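Local structure of heme oxygenase (Leptospira interrogans, 5KZL) at residues 71-76 with 181-186; 78-83 with 131-136; 122-127 with 192-197. The protein catalyses the oxygen-dependent breakdown of heme, which in this enzyme family yields biliverdin, carbon monoxide and ferrous iron. The protein carries 1 engineered substitution. One frame throughout, in Å; residues are numbered along the deposited sequence.

Contact 1 of 3, residues 71-76 with 181-186; sequences LKSIYF and LDSLPV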
loop_
_atom_site.group_PDB
_atom_site.type_symbol
_atom_site.label_atom_id
_atom_site.label_comp_id
_atom_site.label_asym_id
_atom_site.label_seq_id
_atom_site.Cartn_x
_atom_site.Cartn_y
_atom_site.Cartn_z
ATOM N N LEU A 71 -5.997 16.246 -4.929
ATOM C CA LEU A 71 -5.601 15.416 -3.792
ATOM C C LEU A 71 -6.030 15.937 -2.417
ATOM O O LEU A 71 -6.089 15.146 -1.478
ATOM C CB LEU A 71 -4.087 15.134 -3.790
ATOM C CG LEU A 71 -3.465 14.514 -5.057
ATOM C CD1 LEU A 71 -1.959 14.456 -4.912
ATOM C CD2 LEU A 71 -4.001 13.103 -5.319
ATOM N N LYS A 72 -6.302 17.250 -2.280
ATOM C CA LYS A 72 -6.666 17.896 -1.010
ATOM C C LYS A 72 -7.651 17.095 -0.139
ATOM O O LYS A 72 -7.378 16.886 1.043
ATOM C CB LYS A 72 -7.201 19.316 -1.266
ATOM C CG LYS A 72 -6.242 20.403 -0.821
ATOM C CD LYS A 72 -6.887 21.782 -0.875
ATOM C CE LYS A 72 -5.850 22.878 -0.880
ATOM N NZ LYS A 72 -6.466 24.218 -0.705
ATOM N N SER A 73 -8.758 16.600 -0.728
ATOM C CA SER A 73 -9.767 15.844 0.020
ATOM C C SER A 73 -9.361 14.400 0.392
ATOM O O SER A 73 -10.085 13.761 1.168
ATOM C CB SER A 73 -11.109 15.862 -0.700
ATOM O OG SER A 73 -10.969 15.380 -2.022
ATOM N N ILE A 74 -8.203 13.902 -0.098
ATOM C CA ILE A 74 -7.709 12.567 0.305
ATOM C C ILE A 74 -6.393 12.723 1.089
ATOM O O ILE A 74 -5.582 11.804 1.161
ATOM C CB ILE A 74 -7.656 11.468 -0.800
ATOM C CG1 ILE A 74 -6.793 11.902 -2.009
ATOM C CG2 ILE A 74 -9.095 11.042 -1.206
ATOM C CD1 ILE A 74 -6.209 10.764 -2.859
ATOM N N TYR A 75 -6.208 13.888 1.715
ATOM C CA TYR A 75 -5.035 14.122 2.551
ATOM C C TYR A 75 -5.300 13.377 3.853
ATOM O O TYR A 75 -6.067 13.837 4.708
ATOM C CB TYR A 75 -4.797 15.630 2.764
ATOM C CG TYR A 75 -3.710 15.967 3.764
ATOM C CD1 TYR A 75 -2.412 15.483 3.607
ATOM C CD2 TYR A 75 -3.960 16.838 4.825
ATOM C CE1 TYR A 75 -1.408 15.795 4.525
ATOM C CE2 TYR A 75 -2.964 17.159 5.748
ATOM C CZ TYR A 75 -1.691 16.634 5.594
ATOM O OH TYR A 75 -0.707 17.008 6.480
ATOM N N PHE A 76 -4.750 12.156 3.946
ATOM C CA PHE A 76 -4.974 11.277 5.093
ATOM C C PHE A 76 -3.673 10.759 5.750
ATOM O O PHE A 76 -3.367 9.569 5.643
ATOM C CB PHE A 76 -5.880 10.097 4.684
ATOM C CG PHE A 76 -7.331 10.428 4.388
ATOM C CD1 PHE A 76 -8.159 10.955 5.375
ATOM C CD2 PHE A 76 -7.892 10.118 3.154
ATOM C CE1 PHE A 76 -9.520 11.186 5.121
ATOM C CE2 PHE A 76 -9.247 10.367 2.896
ATOM C CZ PHE A 76 -10.049 10.906 3.880
ATOM N N LEU A 181 -13.060 9.756 -2.250
ATOM C CA LEU A 181 -12.733 9.418 -3.648
ATOM C C LEU A 181 -13.821 9.963 -4.571
ATOM O O LEU A 181 -13.522 10.571 -5.597
ATOM C CB LEU A 181 -12.645 7.905 -3.855
ATOM C CG LEU A 181 -11.413 7.187 -3.320
ATOM C CD1 LEU A 181 -11.512 5.697 -3.633
ATOM C CD2 LEU A 181 -10.128 7.737 -3.944
ATOM N N ASP A 182 -15.086 9.796 -4.163
ATOM C CA ASP A 182 -16.223 10.262 -4.950
ATOM C C ASP A 182 -16.347 11.789 -5.005
ATOM O O ASP A 182 -16.989 12.309 -5.928
ATOM C CB ASP A 182 -17.511 9.608 -4.456
ATOM C CG ASP A 182 -17.611 8.135 -4.777
ATOM O OD1 ASP A 182 -16.780 7.642 -5.569
ATOM O OD2 ASP A 182 -18.549 7.474 -4.254
ATOM N N SER A 183 -15.711 12.494 -4.052
ATOM C CA SER A 183 -15.705 13.958 -3.933
ATOM C C SER A 183 -14.629 14.588 -4.800
ATOM O O SER A 183 -14.668 15.799 -5.025
ATOM C CB SER A 183 -15.506 14.384 -2.473
ATOM O OG SER A 183 -14.138 14.434 -2.071
ATOM N N LEU A 184 -13.611 13.795 -5.208
ATOM C CA LEU A 184 -12.497 14.324 -5.989
ATOM C C LEU A 184 -12.961 15.121 -7.185
ATOM O O LEU A 184 -13.773 14.602 -7.958
ATOM C CB LEU A 184 -11.509 13.231 -6.432
ATOM C CG LEU A 184 -10.739 12.455 -5.347
ATOM C CD1 LEU A 184 -9.516 11.748 -5.948
ATOM C CD2 LEU A 184 -10.322 13.335 -4.205
ATOM N N PRO A 185 -12.499 16.393 -7.338
ATOM C CA PRO A 185 -12.936 17.189 -8.497
ATOM C C PRO A 185 -12.290 16.742 -9.810
ATOM O O PRO A 185 -11.377 17.405 -10.326
ATOM C CB PRO A 185 -12.545 18.615 -8.100
ATOM C CG PRO A 185 -11.340 18.443 -7.229
ATOM C CD PRO A 185 -11.567 17.162 -6.477
ATOM N N VAL A 186 -12.753 15.592 -10.349
ATOM C CA VAL A 186 -12.256 15.018 -11.599
ATOM C C VAL A 186 -13.424 14.618 -12.487
ATOM O O VAL A 186 -14.475 14.222 -11.961
ATOM C CB VAL A 186 -11.243 13.842 -11.406
ATOM C CG1 VAL A 186 -9.932 14.333 -10.810
ATOM C CG2 VAL A 186 -11.828 12.699 -10.569
#

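Contact 2 of 3, residues 78-83 with 131-136; sequences ELYRKN and VRYLGD. With HEM (protoporphyrin IX containing Fe), chain B.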
loop_
_atom_site.group_PDB
_atom_site.type_symbol
_atom_site.label_atom_id
_atom_site.label_comp_id
_atom_site.label_asym_id
_atom_site.label_seq_id
_atom_site.Cartn_x
_atom_site.Cartn_y
_atom_site.Cartn_z
ATOM N N GLU A 78 -3.253 9.766 8.599
ATOM C CA GLU A 78 -3.665 8.643 9.467
ATOM C C GLU A 78 -3.260 7.299 8.855
ATOM O O GLU A 78 -3.112 6.309 9.577
ATOM C CB GLU A 78 -5.201 8.610 9.645
ATOM C CG GLU A 78 -5.767 9.806 10.376
ATOM C CD GLU A 78 -6.339 10.893 9.486
ATOM O OE1 GLU A 78 -5.803 11.145 8.383
ATOM O OE2 GLU A 78 -7.238 11.602 9.979
ATOM N N LEU A 79 -3.181 7.254 7.510
ATOM C CA LEU A 79 -2.889 6.036 6.749
ATOM C C LEU A 79 -1.414 5.732 6.577
ATOM O O LEU A 79 -1.094 4.596 6.240
ATOM C CB LEU A 79 -3.565 6.105 5.368
ATOM C CG LEU A 79 -5.094 6.228 5.352
ATOM C CD1 LEU A 79 -5.584 6.546 3.951
ATOM C CD2 LEU A 79 -5.756 4.928 5.852
ATOM N N TYR A 80 -0.521 6.732 6.762
ATOM C CA TYR A 80 0.929 6.571 6.529
ATOM C C TYR A 80 1.496 5.341 7.221
ATOM O O TYR A 80 1.139 5.045 8.377
ATOM C CB TYR A 80 1.723 7.837 6.857
ATOM C CG TYR A 80 1.444 9.049 5.987
ATOM C CD1 TYR A 80 0.603 8.965 4.874
ATOM C CD2 TYR A 80 2.039 10.277 6.266
ATOM C CE1 TYR A 80 0.349 10.084 4.076
ATOM C CE2 TYR A 80 1.794 11.400 5.476
ATOM C CZ TYR A 80 0.927 11.305 4.400
ATOM O OH TYR A 80 0.727 12.409 3.622
ATOM N N ARG A 81 2.344 4.604 6.476
ATOM C CA ARG A 81 2.899 3.304 6.868
ATOM C C ARG A 81 4.395 3.265 7.083
ATOM O O ARG A 81 4.869 2.294 7.680
ATOM C CB ARG A 81 2.505 2.220 5.819
ATOM C CG ARG A 81 0.993 2.034 5.533
ATOM C CD ARG A 81 0.219 1.414 6.685
ATOM N NE ARG A 81 -0.085 2.386 7.745
ATOM C CZ ARG A 81 -0.301 2.064 9.020
ATOM N NH1 ARG A 81 -0.577 3.009 9.913
ATOM N NH2 ARG A 81 -0.278 0.798 9.403
ATOM N N LYS A 82 5.157 4.275 6.583
ATOM C CA LYS A 82 6.627 4.272 6.669
ATOM C C LYS A 82 7.150 3.962 8.083
ATOM O O LYS A 82 8.007 3.083 8.233
ATOM C CB LYS A 82 7.216 5.598 6.138
ATOM C CG LYS A 82 8.726 5.773 6.260
ATOM C CD LYS A 82 9.092 7.222 6.024
ATOM C CE LYS A 82 10.196 7.671 6.940
ATOM N NZ LYS A 82 10.465 9.124 6.795
ATOM N N ASN A 83 6.603 4.642 9.108
ATOM C CA ASN A 83 7.050 4.429 10.495
ATOM C C ASN A 83 6.640 3.074 11.063
ATOM O O ASN A 83 7.415 2.467 11.800
ATOM C CB ASN A 83 6.612 5.574 11.398
ATOM C CG ASN A 83 7.323 6.876 11.090
ATOM O OD1 ASN A 83 8.484 6.919 10.668
ATOM N ND2 ASN A 83 6.655 7.976 11.341
ATOM N N VAL A 131 -4.976 1.875 -4.140
ATOM C CA VAL A 131 -4.466 0.509 -4.243
ATOM C C VAL A 131 -3.774 0.088 -2.971
ATOM O O VAL A 131 -4.120 -0.951 -2.432
ATOM C CB VAL A 131 -3.599 0.256 -5.507
ATOM C CG1 VAL A 131 -3.076 -1.172 -5.519
ATOM C CG2 VAL A 131 -4.402 0.526 -6.775
ATOM N N ARG A 132 -2.827 0.890 -2.484
ATOM C CA ARG A 132 -2.144 0.560 -1.238
ATOM C C ARG A 132 -2.983 0.871 0.040
ATOM O O ARG A 132 -3.294 -0.065 0.766
ATOM C CB ARG A 132 -0.727 1.194 -1.165
ATOM C CG ARG A 132 0.343 0.496 -2.060
ATOM C CD ARG A 132 0.410 -1.057 -2.036
ATOM N NE ARG A 132 0.316 -1.638 -0.687
ATOM C CZ ARG A 132 0.225 -2.934 -0.392
ATOM N NH1 ARG A 132 0.271 -3.854 -1.357
ATOM N NH2 ARG A 132 0.075 -3.323 0.868
ATOM N N TYR A 133 -3.318 2.142 0.343
ATOM C CA TYR A 133 -3.992 2.437 1.629
ATOM C C TYR A 133 -5.366 1.865 1.799
ATOM O O TYR A 133 -5.657 1.367 2.888
ATOM C CB TYR A 133 -4.062 3.928 1.910
ATOM C CG TYR A 133 -2.729 4.630 2.002
ATOM C CD1 TYR A 133 -1.675 4.083 2.741
ATOM C CD2 TYR A 133 -2.548 5.884 1.437
ATOM C CE1 TYR A 133 -0.456 4.752 2.860
ATOM C CE2 TYR A 133 -1.341 6.568 1.561
ATOM C CZ TYR A 133 -0.300 5.999 2.274
ATOM O OH TYR A 133 0.885 6.675 2.359
ATOM N N LEU A 134 -6.241 1.934 0.760
ATOM C CA LEU A 134 -7.570 1.363 1.005
ATOM C C LEU A 134 -7.476 -0.164 1.185
ATOM O O LEU A 134 -8.184 -0.709 2.025
ATOM C CB LEU A 134 -8.634 1.799 -0.043
ATOM C CG LEU A 134 -10.084 1.396 0.285
ATOM C CD1 LEU A 134 -10.531 1.861 1.689
ATOM C CD2 LEU A 134 -11.034 1.862 -0.791
ATOM N N GLY A 135 -6.534 -0.803 0.486
ATOM C CA GLY A 135 -6.256 -2.232 0.646
ATOM C C GLY A 135 -5.756 -2.544 2.046
ATOM O O GLY A 135 -6.231 -3.490 2.683
ATOM N N ASP A 136 -4.822 -1.710 2.552
ATOM C CA ASP A 136 -4.235 -1.867 3.901
ATOM C C ASP A 136 -5.314 -1.729 4.977
ATOM O O ASP A 136 -5.397 -2.546 5.892
ATOM C CB ASP A 136 -3.167 -0.810 4.178
ATOM C CG ASP A 136 -1.942 -0.830 3.291
ATOM O OD1 ASP A 136 -1.621 -1.903 2.738
ATOM O OD2 ASP A 136 -1.290 0.222 3.177
HETATM C CHA HEM B . -9.900 -5.060 -0.417
HETATM C CHB HEM B . -5.735 -4.042 -2.443
HETATM C CHC HEM B . -4.222 -8.428 -1.295
HETATM C CHD HEM B . -7.976 -9.006 1.426
HETATM C C1A HEM B . -8.895 -4.416 -1.053
HETATM C C2A HEM B . -9.036 -3.121 -1.651
HETATM C C3A HEM B . -7.873 -2.857 -2.239
HETATM C C4A HEM B . -7.017 -3.931 -2.001
HETATM C CMA HEM B . -7.499 -1.627 -2.970
HETATM C CAA HEM B . -10.247 -2.221 -1.627
HETATM C CBA HEM B . -11.323 -2.627 -2.658
HETATM C CGA HEM B . -12.396 -1.620 -2.692
HETATM O O1A HEM B . -12.620 -1.006 -3.689
HETATM O O2A HEM B . -13.036 -1.430 -1.671
HETATM C C1B HEM B . -4.940 -5.170 -2.333
HETATM C C2B HEM B . -3.635 -5.304 -2.962
HETATM C C3B HEM B . -3.233 -6.546 -2.627
HETATM C C4B HEM B . -4.296 -7.153 -1.812
HETATM C CMB HEM B . -2.876 -4.297 -3.756
HETATM C CAB HEM B . -2.051 -7.240 -2.953
HETATM C CBB HEM B . -1.387 -6.731 -3.860
HETATM C C1C HEM B . -5.007 -8.951 -0.331
HETATM C C2C HEM B . -4.697 -10.059 0.506
HETATM C C3C HEM B . -5.782 -10.204 1.288
HETATM C C4C HEM B . -6.726 -9.169 0.951
HETATM C CMC HEM B . -3.410 -10.882 0.506
HETATM C CAC HEM B . -5.924 -11.232 2.292
HETATM C CBC HEM B . -6.757 -11.097 3.242
HETATM C C1D HEM B . -8.863 -8.014 1.058
HETATM C C2D HEM B . -10.252 -7.938 1.579
HETATM C C3D HEM B . -10.759 -6.834 1.093
HETATM C C4D HEM B . -9.708 -6.237 0.257
HETATM C CMD HEM B . -10.901 -8.886 2.526
HETATM C CAD HEM B . -12.164 -6.345 1.315
HETATM C CBD HEM B . -12.394 -5.755 2.656
HETATM C CGD HEM B . -13.789 -5.254 2.848
HETATM O O1D HEM B . -14.502 -5.067 1.937
HETATM O O2D HEM B . -14.142 -5.031 3.966
HETATM N NA HEM B . -7.662 -4.851 -1.335
HETATM N NB HEM B . -5.213 -6.288 -1.754
HETATM N NC HEM B . -6.200 -8.490 -0.031
HETATM N ND HEM B . -8.613 -6.974 0.293
HETATM FE FE HEM B . -6.972 -6.662 -0.701
HETATM O O HOH W 1 -6.039 -5.776 1.179
#

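Contact 3 of 3, residues 122-127 with 192-197; sequences PELLAA and QSILAE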
loop_
_atom_site.group_PDB
_atom_site.type_symbol
_atom_site.label_atom_id
_atom_site.label_comp_id
_atom_site.label_asym_id
_atom_site.label_seq_id
_atom_site.Cartn_x
_atom_site.Cartn_y
_atom_site.Cartn_z
ATOM N N PRO A 122 0.465 14.564 -10.704
ATOM C CA PRO A 122 0.229 14.297 -9.266
ATOM C C PRO A 122 -1.167 13.814 -8.910
ATOM O O PRO A 122 -1.285 13.050 -7.959
ATOM C CB PRO A 122 0.580 15.631 -8.591
ATOM C CG PRO A 122 0.544 16.622 -9.670
ATOM C CD PRO A 122 1.006 15.927 -10.883
ATOM N N GLU A 123 -2.205 14.152 -9.713
ATOM C CA GLU A 123 -3.581 13.666 -9.476
ATOM C C GLU A 123 -3.636 12.128 -9.531
ATOM O O GLU A 123 -4.485 11.519 -8.880
ATOM C CB GLU A 123 -4.560 14.241 -10.516
ATOM C CG GLU A 123 -4.617 15.770 -10.506
ATOM C CD GLU A 123 -3.445 16.538 -11.106
ATOM O OE1 GLU A 123 -2.685 15.951 -11.913
ATOM O OE2 GLU A 123 -3.267 17.726 -10.740
ATOM N N LEU A 124 -2.740 11.501 -10.312
ATOM C CA LEU A 124 -2.713 10.031 -10.402
ATOM C C LEU A 124 -2.210 9.349 -9.104
ATOM O O LEU A 124 -2.360 8.130 -8.961
ATOM C CB LEU A 124 -1.928 9.536 -11.634
ATOM C CG LEU A 124 -2.473 9.895 -13.041
ATOM C CD1 LEU A 124 -1.566 9.324 -14.114
ATOM C CD2 LEU A 124 -3.883 9.351 -13.257
ATOM N N LEU A 125 -1.647 10.133 -8.147
ATOM C CA LEU A 125 -1.254 9.578 -6.842
ATOM C C LEU A 125 -2.508 9.079 -6.092
ATOM O O LEU A 125 -2.392 8.234 -5.197
ATOM C CB LEU A 125 -0.484 10.610 -5.993
ATOM C CG LEU A 125 0.943 10.925 -6.455
ATOM C CD1 LEU A 125 1.560 12.017 -5.590
ATOM C CD2 LEU A 125 1.840 9.656 -6.451
ATOM N N ALA A 126 -3.714 9.540 -6.519
ATOM C CA ALA A 126 -4.984 9.042 -5.967
ATOM C C ALA A 126 -5.057 7.526 -6.155
ATOM O O ALA A 126 -5.554 6.834 -5.274
ATOM C CB ALA A 126 -6.180 9.714 -6.651
ATOM N N ALA A 127 -4.556 7.010 -7.303
ATOM C CA ALA A 127 -4.520 5.571 -7.624
ATOM C C ALA A 127 -3.619 4.796 -6.666
ATOM O O ALA A 127 -3.967 3.700 -6.239
ATOM C CB ALA A 127 -4.035 5.358 -9.038
ATOM N N GLN A 192 -10.998 7.638 -15.581
ATOM C CA GLN A 192 -10.446 6.553 -16.398
ATOM C C GLN A 192 -8.924 6.491 -16.302
ATOM O O GLN A 192 -8.370 5.381 -16.234
ATOM C CB GLN A 192 -10.901 6.643 -17.853
ATOM C CG GLN A 192 -12.324 6.156 -18.077
ATOM C CD GLN A 192 -12.509 4.706 -17.668
ATOM O OE1 GLN A 192 -11.825 3.780 -18.128
ATOM N NE2 GLN A 192 -13.388 4.492 -16.743
ATOM N N SER A 193 -8.252 7.668 -16.290
ATOM C CA SER A 193 -6.789 7.755 -16.140
ATOM C C SER A 193 -6.402 7.260 -14.738
ATOM O O SER A 193 -5.385 6.560 -14.584
ATOM C CB SER A 193 -6.305 9.188 -16.350
ATOM O OG SER A 193 -6.536 9.637 -17.678
ATOM N N ILE A 194 -7.231 7.579 -13.713
ATOM C CA ILE A 194 -6.982 7.109 -12.329
ATOM C C ILE A 194 -7.129 5.575 -12.289
ATOM O O ILE A 194 -6.286 4.899 -11.695
ATOM C CB ILE A 194 -7.827 7.857 -11.246
ATOM C CG1 ILE A 194 -7.458 9.379 -11.211
ATOM C CG2 ILE A 194 -7.598 7.235 -9.835
ATOM C CD1 ILE A 194 -8.482 10.274 -10.547
ATOM N N LEU A 195 -8.148 5.025 -12.984
ATOM C CA LEU A 195 -8.305 3.563 -13.091
ATOM C C LEU A 195 -7.071 2.900 -13.790
ATOM O O LEU A 195 -6.547 1.903 -13.290
ATOM C CB LEU A 195 -9.638 3.212 -13.806
ATOM C CG LEU A 195 -9.911 1.738 -14.105
ATOM C CD1 LEU A 195 -9.897 0.872 -12.825
ATOM C CD2 LEU A 195 -11.228 1.575 -14.869
ATOM N N ALA A 196 -6.586 3.477 -14.909
ATOM C CA ALA A 196 -5.408 2.981 -15.644
ATOM C C ALA A 196 -4.171 2.970 -14.720
ATOM O O ALA A 196 -3.448 1.963 -14.662
ATOM C CB ALA A 196 -5.161 3.857 -16.862
ATOM N N GLU A 197 -4.006 4.030 -13.898
ATOM C CA GLU A 197 -2.896 4.071 -12.938
ATOM C C GLU A 197 -3.027 2.980 -11.861
ATOM O O GLU A 197 -2.041 2.294 -11.577
ATOM C CB GLU A 197 -2.701 5.463 -12.325
ATOM C CG GLU A 197 -1.385 5.612 -11.539
ATOM C CD GLU A 197 -0.089 5.441 -12.319
ATOM O OE1 GLU A 197 -0.147 5.436 -13.569
ATOM O OE2 GLU A 197 0.985 5.314 -11.685
#

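Contact 1 of 3, residues 71-76 with 181-186
Ile74 lays its branch methyl CG2 against the isobutyl group of Leu184, with CG2 4.0 Å from Leu184 CD2, and the two side chains cross at about a right angle. Because chi1 of Ile74 is 57°, CG1 takes the crowded position between the backbone N and the carbonyl carbon, and it is the short branch that is turned to segment 181-186. The same methyl also approaches Leu181, its CG2 lying 4.4 Å from Leu181 CD2. Branched aliphatic residues suit this buried patch, where Ile74 and Leu184 both also touch Ala126 of helix 125-151.

The contact joins the connection between helices 41-64 and 82-93 to the end of helix 170-183, in the all-helical fold of the heme oxygenase family. Ile74 N hydrogen-bonds to Leu71 O at 2.8 Å, which folds the loop into a turn that points Ser73 and Ile74 both toward segment 181-186. Leu184 leaves the helix with its N still hydrogen-bonded to Leu181 O, and Pro185 then turns the chain sharply as the centre of an inverse gamma turn.

Toward the surface the meeting is between two hydroxyls. Ser73 OG gives a weak hydrogen bond to Ser183 OG, 3.3 Å away, while Ser183 OG is hydrogen-bonded in turn to Ala180 O, one turn back in its own helix. Serine suits this more open side, being short enough for the backbones to come near while still offering a polar group. Packing is tight here: Ser73 OG stands only 3.1 Å from Leu184 CD2.

Contact 2 of 3, residues 78-83 with 131-136
This is a buried aromatic-aliphatic contact between the linker leading into helix 82-93 and the far side of the distal helix, 125-151, which covers one face of the heme as in other heme oxygenases. Helix 125-151 has a wider pi-type turn at 131-134, and its Gly135 lies against the porphyrin, with Gly135 CA 3.2 Å from HEM C4A. Having no side chain, Gly135 lets the helix backbone come this close to the porphyrin.

Tyr133 points the other way and carries most of the contact. Leu79 CB sits over one face of its ring in a CH-pi interaction, 3.9 Å from the ring centroid and offset toward the rim, while Leu79 CD1 reaches on to Tyr133 CB. Arg81 CG comes to the edge of the same ring, near its plane. Beyond, Tyr80 CD1 lies 3.4 Å from Tyr133 OH, and that hydroxyl is satisfied by Glu59 of helix 41-64. The long, flat tyrosine thus reaches from the helix to the linker, packing its ring on carbon and giving its polar end to a carboxylate.

Arg81 is bent at chi2 and chi3 (-70° and 79°), which folds NE back onto Leu79 O, above the carbonyl plane; its NH2 goes on to the backbone oxygens of Phe161 and Glu163. Only its aliphatic part, CG and CD, brushes Asp136 OD2, which is hydrogen-bonded to Tyr55 OH. The other carboxylate oxygen, Asp136 OD1, uses its syn lone pair to receive Arg132 NH2 at 2.9 Å in a salt bridge, which probably helps keep this buried aspartate ionised. On the heme side, Gly135 O accepts a hydrogen bond of 2.7 Å from the water bound to HEM FE.

Contact 3 of 3, residues 122-127 with 192-197
Leu124 has CG anti to its carbonyl carbon (chi1 -64°), and chi2 of 180° sets CD1 anti to CA and turns the other methyl, CD2, onto the backbone of helix 188-210. Glu197, by contrast, sets CG anti to its backbone N (chi1 -168°), which lays CG by Leu124 with the side chains crossing at about a right angle, and a bend at chi2 turns the carboxylate. Ile194 puts CG2 anti to the backbone N and CG1 beside it, presenting two branches to segment 122-127.

With these torsions Leu124 CD2 rests on the backbone between Ser193 and Ile194, 3.4 Å from Ser193 O, and meets Ile194 CG1 at 4.1 Å. Ile194 CG2 faces the two alanines, lying 4.1 Å from Ala127 CB and a little farther from Ala126 CB. Ala127 is also closely packed: its CB is 3.5 Å from Ile194 O and equally close to Glu197 CB. The small side chain of Ala127 suits so close an approach of the two backbones. Leu124 CA and Ile194 CA are 5.5 Å apart.

The contact joins the beginning of the distal helix 125-151, with the 3-10 turn that leads into it, to the last long helix of the heme oxygenase fold. Leu124 and Glu197 also touch Ile117 of helix 105-120, so a third helix covers this side.

Glu197 CG lies 3.7 Å from Leu124 O, but its carboxylate turns to partners outside the two segments: OE1 forms a salt bridge with Arg113 and OE2 a hydrogen bond with His128. The glutamate therefore lends carbon to the interface and charge to its neighbours; with both oxygens of this buried group satisfied, it is probably ionised, and between the two segments themselves the attraction is van der Waals.

Contacts 2 and 3 both use helix 125-151, contact 3 at its beginning and contact 2 farther along, where Gly135 meets the heme; their centres are about 17 Å apart, and they adjoin through the sequence alone. Contacts 1 and 3, with centres about 12 Å apart, share a boundary: Leu71 CD1 lies 3.4 Å from Pro122 O, and Ile74 CD1 is 3.8 Å from Ala126 CA. Contact 1 meets contact 2 more lightly, where Tyr75 CE1 comes 4.1 Å from Tyr80 OH, itself hydrogen-bonded to Glu63. Contact 2 supplies Val131, Arg132, Leu134 and Gly135 to the heme pocket; the side chains of Leu181 in contact 1 and Ala127 in contact 3 lie about 7 and 10 Å from the heme.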